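Side-chain contacts in maintenance of ploidy protein MOB1 (Saccharomyces cerevisiae, PDB 2HJN), which activates the protein kinase DBF2 by binding it, so that CDC15 can phosphorylate it in late anaphase as part of the mitotic exit network: residues K68-R71 with G72-E75; A132-Y135 with V136-M140; E216-R219 with P220-G224. All blocks are in the same frame, centred on the assembly; numbering follows the deposited sequence.

Contact 1. Residues K68-R71 with G72-E75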
loop_
_atom_site.group_PDB
_atom_site.type_symbol
_atom_site.label_atom_id
_atom_site.label_comp_id
_atom_site.label_asym_id
_atom_site.label_seq_id
_atom_site.Cartn_x
_atom_site.Cartn_y
_atom_site.Cartn_z
ATOM N N LYS A 68 8.609 14.047 -20.118
ATOM C CA LYS A 68 9.253 15.236 -20.721
ATOM C C LYS A 68 9.190 16.490 -19.823
ATOM O O LYS A 68 8.185 16.777 -19.173
ATOM C CB LYS A 68 8.586 15.568 -22.064
ATOM C CG LYS A 68 9.134 14.797 -23.222
ATOM C CD LYS A 68 8.290 15.064 -24.463
ATOM C CE LYS A 68 8.998 14.588 -25.736
ATOM N NZ LYS A 68 8.002 14.252 -26.814
ATOM N N LEU A 69 10.276 17.234 -19.806
ATOM C CA LEU A 69 10.311 18.534 -19.148
ATOM C C LEU A 69 9.352 19.507 -19.847
ATOM O O LEU A 69 9.537 19.784 -21.037
ATOM C CB LEU A 69 11.769 19.068 -19.190
ATOM C CG LEU A 69 12.059 20.415 -18.527
ATOM C CD1 LEU A 69 11.682 20.326 -17.031
ATOM C CD2 LEU A 69 13.547 20.732 -18.723
ATOM N N PRO A 70 8.335 20.037 -19.128
ATOM C CA PRO A 70 7.440 21.031 -19.759
ATOM C C PRO A 70 8.150 22.337 -20.073
ATOM O O PRO A 70 9.060 22.745 -19.342
ATOM C CB PRO A 70 6.354 21.269 -18.692
ATOM C CG PRO A 70 6.502 20.105 -17.701
ATOM C CD PRO A 70 7.945 19.762 -17.733
ATOM N N ARG A 71 7.730 22.991 -21.154
ATOM C CA ARG A 71 8.414 24.168 -21.675
ATOM C C ARG A 71 8.374 25.279 -20.638
ATOM O O ARG A 71 7.355 25.455 -19.965
ATOM C CB ARG A 71 7.707 24.637 -22.954
ATOM C CG ARG A 71 8.651 25.020 -24.078
ATOM C CD ARG A 71 7.875 25.149 -25.398
ATOM N NE ARG A 71 8.763 25.175 -26.550
ATOM C CZ ARG A 71 9.438 24.149 -27.050
ATOM N NH1 ARG A 71 9.395 22.950 -26.481
ATOM N NH2 ARG A 71 10.202 24.328 -28.110
ATOM N N GLY A 72 9.480 26.006 -20.508
ATOM C CA GLY A 72 9.624 27.070 -19.505
ATOM C C GLY A 72 9.964 26.568 -18.091
ATOM O O GLY A 72 10.148 27.379 -17.158
ATOM N N GLU A 73 10.063 25.244 -17.918
ATOM C CA GLU A 73 10.278 24.685 -16.575
ATOM C C GLU A 73 11.711 24.269 -16.301
ATOM O O GLU A 73 12.455 23.931 -17.218
ATOM C CB GLU A 73 9.264 23.590 -16.224
ATOM C CG GLU A 73 7.886 24.194 -15.950
ATOM C CD GLU A 73 6.930 23.243 -15.259
ATOM O OE1 GLU A 73 7.307 22.066 -15.033
ATOM O OE2 GLU A 73 5.797 23.680 -14.941
ATOM N N ASP A 74 12.094 24.348 -15.024
ATOM C CA ASP A 74 13.470 24.101 -14.646
ATOM C C ASP A 74 13.727 22.583 -14.491
ATOM O O ASP A 74 12.944 21.885 -13.823
ATOM C CB ASP A 74 13.824 24.877 -13.365
ATOM C CG ASP A 74 15.261 24.618 -12.912
ATOM O OD1 ASP A 74 15.455 24.097 -11.779
ATOM O OD2 ASP A 74 16.192 24.891 -13.717
ATOM N N GLU A 75 14.802 22.101 -15.119
ATOM C CA GLU A 75 15.166 20.683 -15.155
ATOM C C GLU A 75 15.469 20.069 -13.774
ATOM O O GLU A 75 14.969 18.976 -13.455
ATOM C CB GLU A 75 16.345 20.445 -16.121
ATOM C CG GLU A 75 16.855 19.009 -16.141
ATOM C CD GLU A 75 17.796 18.691 -17.305
ATOM O OE1 GLU A 75 17.444 17.863 -18.169
ATOM O OE2 GLU A 75 18.915 19.221 -17.343
#
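The flat carboxylate of E73 lies beside the ring of P70. Its OE1 does the touching, 3.4 Å from P70 CG and 3.6 Å from P70 CD, and the two side chains meet at a slant. CG of E73 is anti to its own carbonyl carbon (chi1 -73°), and the extended chain beyond carries the carboxylate back to the proline. Nearer the backbone, E73 CB sits 3.2 Å from P70 O. The same P70 O accepts a hydrogen bond from E73 N at 3.0 Å. L69 lays its methyls against the backbone that follows the turn. Its CD1 lies 3.7 Å from E73 O and 3.8 Å from D74 O, and its CD2 meets E75 CB at 3.8 Å, with the L69 and E75 side chains crossing at about a right angle. W78 of helix 75-97 touches L69, P70 and E73. An alanine at L69 removes CG and both methyls and is likely to open a gap beside E75 CB and W78. G72 has a positive phi of 80°, as the third residue of a type II turn commonly does. Residues P70 to E73 form this type II beta turn, with R71 and G72 at its corners. D74 follows as the N-cap of helix 75-97, its OD1 accepting from E77 N. The arrangement is thus a surface turn leading directly into a capped helix start.

Contact 2. Residues A132-Y135 with V136-M140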
loop_
_atom_site.group_PDB
_atom_site.type_symbol
_atom_site.label_atom_id
_atom_site.label_comp_id
_atom_site.label_asym_id
_atom_site.label_seq_id
_atom_site.Cartn_x
_atom_site.Cartn_y
_atom_site.Cartn_z
ATOM N N ALA A 132 17.876 -7.967 3.973
ATOM C CA ALA A 132 17.176 -7.051 3.031
ATOM C C ALA A 132 16.474 -5.927 3.810
ATOM O O ALA A 132 16.571 -4.774 3.452
ATOM C CB ALA A 132 16.153 -7.809 2.171
ATOM N N PRO A 133 15.734 -6.257 4.879
ATOM C CA PRO A 133 15.042 -5.111 5.547
ATOM C C PRO A 133 15.975 -4.086 6.233
ATOM O O PRO A 133 15.636 -2.907 6.323
ATOM C CB PRO A 133 14.139 -5.809 6.547
ATOM C CG PRO A 133 14.923 -7.117 6.877
ATOM C CD PRO A 133 15.437 -7.537 5.543
ATOM N N LYS A 134 17.154 -4.523 6.718
ATOM C CA LYS A 134 18.146 -3.590 7.226
ATOM C C LYS A 134 18.672 -2.681 6.133
ATOM O O LYS A 134 18.782 -1.488 6.353
ATOM C CB LYS A 134 19.332 -4.321 7.910
ATOM C CG LYS A 134 20.399 -3.367 8.502
ATOM C CD LYS A 134 19.830 -2.835 9.837
ATOM C CE LYS A 134 20.842 -2.132 10.674
ATOM N NZ LYS A 134 20.246 -1.984 12.033
ATOM N N TYR A 135 19.010 -3.269 4.981
ATOM C CA TYR A 135 19.417 -2.567 3.782
ATOM C C TYR A 135 18.379 -1.481 3.374
ATOM O O TYR A 135 18.709 -0.299 3.215
ATOM C CB TYR A 135 19.596 -3.563 2.617
ATOM C CG TYR A 135 20.127 -2.858 1.375
ATOM C CD1 TYR A 135 19.273 -2.071 0.603
ATOM C CD2 TYR A 135 21.469 -2.903 1.022
ATOM C CE1 TYR A 135 19.702 -1.402 -0.493
ATOM C CE2 TYR A 135 21.925 -2.222 -0.111
ATOM C CZ TYR A 135 21.017 -1.459 -0.848
ATOM O OH TYR A 135 21.377 -0.739 -1.969
ATOM N N VAL A 136 17.127 -1.915 3.247
ATOM C CA VAL A 136 16.046 -1.043 2.760
ATOM C C VAL A 136 15.795 0.117 3.731
ATOM O O VAL A 136 15.781 1.293 3.334
ATOM C CB VAL A 136 14.758 -1.863 2.432
ATOM C CG1 VAL A 136 13.572 -0.914 1.975
ATOM C CG2 VAL A 136 15.069 -2.845 1.328
ATOM N N GLU A 137 15.741 -0.215 5.016
ATOM C CA GLU A 137 15.651 0.781 6.058
ATOM C C GLU A 137 16.733 1.846 5.970
ATOM O O GLU A 137 16.421 3.038 5.957
ATOM C CB GLU A 137 15.629 0.095 7.450
ATOM C CG GLU A 137 15.543 1.043 8.645
ATOM C CD GLU A 137 14.169 1.657 8.856
ATOM O OE1 GLU A 137 13.191 0.958 8.599
ATOM O OE2 GLU A 137 14.054 2.827 9.320
ATOM N N CYS A 138 18.010 1.428 5.968
ATOM C CA CYS A 138 19.163 2.336 5.888
ATOM C C CYS A 138 19.107 3.206 4.626
ATOM O O CYS A 138 19.375 4.421 4.677
ATOM C CB CYS A 138 20.458 1.498 5.855
ATOM S SG CYS A 138 20.923 0.732 7.475
ATOM N N LEU A 139 18.836 2.571 3.478
ATOM C CA LEU A 139 18.790 3.267 2.206
ATOM C C LEU A 139 17.704 4.312 2.187
ATOM O O LEU A 139 17.971 5.439 1.766
ATOM C CB LEU A 139 18.581 2.332 0.998
ATOM C CG LEU A 139 18.412 2.831 -0.444
ATOM C CD1 LEU A 139 18.668 1.684 -1.435
ATOM C CD2 LEU A 139 17.032 3.269 -0.778
HETATM N N MSE A 140 16.484 3.934 2.566
HETATM C CA MSE A 140 15.331 4.873 2.523
HETATM C C MSE A 140 15.523 6.021 3.502
HETATM O O MSE A 140 15.243 7.158 3.154
HETATM C CB MSE A 140 14.026 4.158 2.838
HETATM C CG MSE A 140 13.674 3.074 1.816
HETATM SE SE MSE A 140 13.345 3.730 -0.050
HETATM C CE MSE A 140 11.431 3.956 0.229
#
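The first turns of helix 132-147 begin beside the zinc site and carry this contact. Four successive backbone bonds of the alpha-helical i to i+4 kind join the segments. V136 N donates to A132 O at 2.9 Å, and E137 N, C138 N and L139 N follow with P133 O, K134 O and Y135 O. P133 lies in the first turn, where its missing N-H costs no such helical bond. The main apolar side-chain contact along the helix is Y135 with L139. CD1 of L139 reaches CE1 of the tyrosine ring at 3.4 Å and Y135 OH at 3.7 Å, at a slant to the ring. With the tyrosine CG opposite its own backbone N (chi1 -176°), CE1 of the ring comes within reach of L139 CD1. At the ring's edge, near its plane, V136 N is 3.4 Å from Y135 CD1. V136 places CG2 beside its own backbone N (chi1 177° sets CG1 opposite), and this methyl lies 3.2 Å from A132 O. CB of E137 packs 3.2 Å from P133 O. The carboxylate of E137 leads off to a salt bridge with R141 and a hydrogen bond from T27 N. A132 touches the zinc ligands C106 and H183, which ties the helix start to the metal site. Y135 and L139 lie on R179 and R176 of helix 165-187. V136 meets Y94 of helix 75-97, and selenomethionine M140 reaches both helices through I90 and L177.

Contact 3. Residues E216-R219 with P220-G224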
loop_
_atom_site.group_PDB
_atom_site.type_symbol
_atom_site.label_atom_id
_atom_site.label_comp_id
_atom_site.label_asym_id
_atom_site.label_seq_id
_atom_site.Cartn_x
_atom_site.Cartn_y
_atom_site.Cartn_z
ATOM N N GLU A 216 18.734 10.335 -19.405
ATOM C CA GLU A 216 19.922 9.470 -19.298
ATOM C C GLU A 216 20.514 9.269 -17.892
ATOM O O GLU A 216 21.722 9.170 -17.727
ATOM C CB GLU A 216 21.033 9.724 -20.371
ATOM C CG GLU A 216 20.865 10.798 -21.413
ATOM C CD GLU A 216 22.192 11.054 -22.200
ATOM O OE1 GLU A 216 22.563 10.224 -23.072
ATOM O OE2 GLU A 216 22.872 12.079 -21.921
ATOM N N LEU A 217 19.644 9.164 -16.891
ATOM C CA LEU A 217 20.053 8.996 -15.507
ATOM C C LEU A 217 20.528 7.554 -15.225
ATOM O O LEU A 217 21.450 7.323 -14.431
ATOM C CB LEU A 217 18.888 9.406 -14.570
ATOM C CG LEU A 217 18.278 10.799 -14.858
ATOM C CD1 LEU A 217 16.951 11.065 -14.145
ATOM C CD2 LEU A 217 19.248 11.898 -14.585
ATOM N N LEU A 218 19.898 6.593 -15.887
ATOM C CA LEU A 218 20.219 5.179 -15.712
ATOM C C LEU A 218 20.498 4.556 -17.038
ATOM O O LEU A 218 19.847 4.866 -18.048
ATOM C CB LEU A 218 19.063 4.399 -15.071
ATOM C CG LEU A 218 18.755 4.627 -13.599
ATOM C CD1 LEU A 218 17.765 3.541 -13.188
ATOM C CD2 LEU A 218 20.011 4.563 -12.700
ATOM N N ARG A 219 21.459 3.650 -17.006
ATOM C CA ARG A 219 21.918 2.984 -18.188
ATOM C C ARG A 219 21.606 1.506 -18.014
ATOM O O ARG A 219 21.442 1.039 -16.875
ATOM C CB ARG A 219 23.417 3.239 -18.374
ATOM C CG ARG A 219 24.279 2.750 -17.213
ATOM C CD ARG A 219 25.531 3.617 -17.053
ATOM N NE ARG A 219 26.401 3.483 -18.222
ATOM C CZ ARG A 219 27.311 2.524 -18.382
ATOM N NH1 ARG A 219 27.497 1.602 -17.431
ATOM N NH2 ARG A 219 28.039 2.498 -19.497
ATOM N N PRO A 220 21.488 0.780 -19.143
ATOM C CA PRO A 220 21.167 -0.648 -19.194
ATOM C C PRO A 220 21.852 -1.524 -18.130
ATOM O O PRO A 220 21.173 -2.318 -17.466
ATOM C CB PRO A 220 21.550 -1.034 -20.640
ATOM C CG PRO A 220 21.193 0.186 -21.396
ATOM C CD PRO A 220 21.631 1.343 -20.507
ATOM N N ALA A 221 23.154 -1.351 -17.934
ATOM C CA ALA A 221 23.887 -1.958 -16.785
ATOM C C ALA A 221 23.355 -1.671 -15.345
ATOM O O ALA A 221 23.563 -2.484 -14.439
ATOM C CB ALA A 221 25.369 -1.556 -16.849
ATOM N N ASP A 222 22.746 -0.505 -15.119
ATOM C CA ASP A 222 22.170 -0.182 -13.792
ATOM C C ASP A 222 20.949 -1.016 -13.436
ATOM O O ASP A 222 20.575 -1.104 -12.256
ATOM C CB ASP A 222 21.828 1.294 -13.680
ATOM C CG ASP A 222 23.057 2.189 -13.811
ATOM O OD1 ASP A 222 24.056 1.918 -13.102
ATOM O OD2 ASP A 222 23.007 3.160 -14.607
ATOM N N PHE A 223 20.352 -1.636 -14.446
ATOM C CA PHE A 223 19.186 -2.504 -14.282
ATOM C C PHE A 223 19.424 -3.948 -13.820
ATOM O O PHE A 223 18.471 -4.641 -13.512
ATOM C CB PHE A 223 18.389 -2.572 -15.584
ATOM C CG PHE A 223 18.004 -1.243 -16.141
ATOM C CD1 PHE A 223 18.022 -1.035 -17.519
ATOM C CD2 PHE A 223 17.612 -0.203 -15.310
ATOM C CE1 PHE A 223 17.656 0.189 -18.051
ATOM C CE2 PHE A 223 17.244 1.045 -15.849
ATOM C CZ PHE A 223 17.269 1.229 -17.215
ATOM N N GLY A 224 20.677 -4.382 -13.798
ATOM C CA GLY A 224 21.109 -5.713 -13.314
ATOM C C GLY A 224 20.248 -6.861 -13.806
ATOM O O GLY A 224 20.146 -7.094 -15.010
HETATM O O HOH W 1 23.957 5.632 -12.832
#
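P220 comes first, its CD 3.4 Å from CB of R219. At A221 the methyl CB lies 3.9 Å from NH1 of the R219 guanidinium. D222 is gripped twice by R219. R219 N donates to D222 OD2 at 2.9 Å, nearly straight at 168°, on the anti side of the carboxylate and 18° out of its plane. In return D222 N donates to R219 O at 2.7 Å, from above the carbonyl plane. CG of R219 sits between its backbone N and carbonyl carbon (chi1 60°), and there lies 2.9 Å from D222 OD2, a tight approach. A water also donates to D222 OD2, and weakly to L217 O. The R219 guanidinium makes no salt bridge with D222. F223 ends the packing. R219 O lies 3.9 Å above one face of its ring, over the centre, while L218 CD1 meets its CE2 at 3.7 Å. The phenylalanine also meets F178 of helix 165-187. At E216 a Schellman motif ends helix 198-214. The chain then enters a 3-10 turn beginning at P220, in the loop before helix 227-233.

In the fold
Each contact joins two adjacent segments, so none closes a long loop. They follow one another along the chain, and none nests within or crosses another. Contact 1 comes first, in the loop between helices 49-58 and 75-97, and leads into the latter. Contact 2 opens helix 132-147, which packs on helices 75-97 and 165-187. Contact 3 lies between helices 198-214 and 227-233, and also leans on helix 165-187. That helix is therefore shared by contacts 2 and 3, which lie on opposite sides of the chain's centre. Contacts 1 and 3 approach to about 7 Å between nearest atoms, and E75 touches F215, next to contact 3.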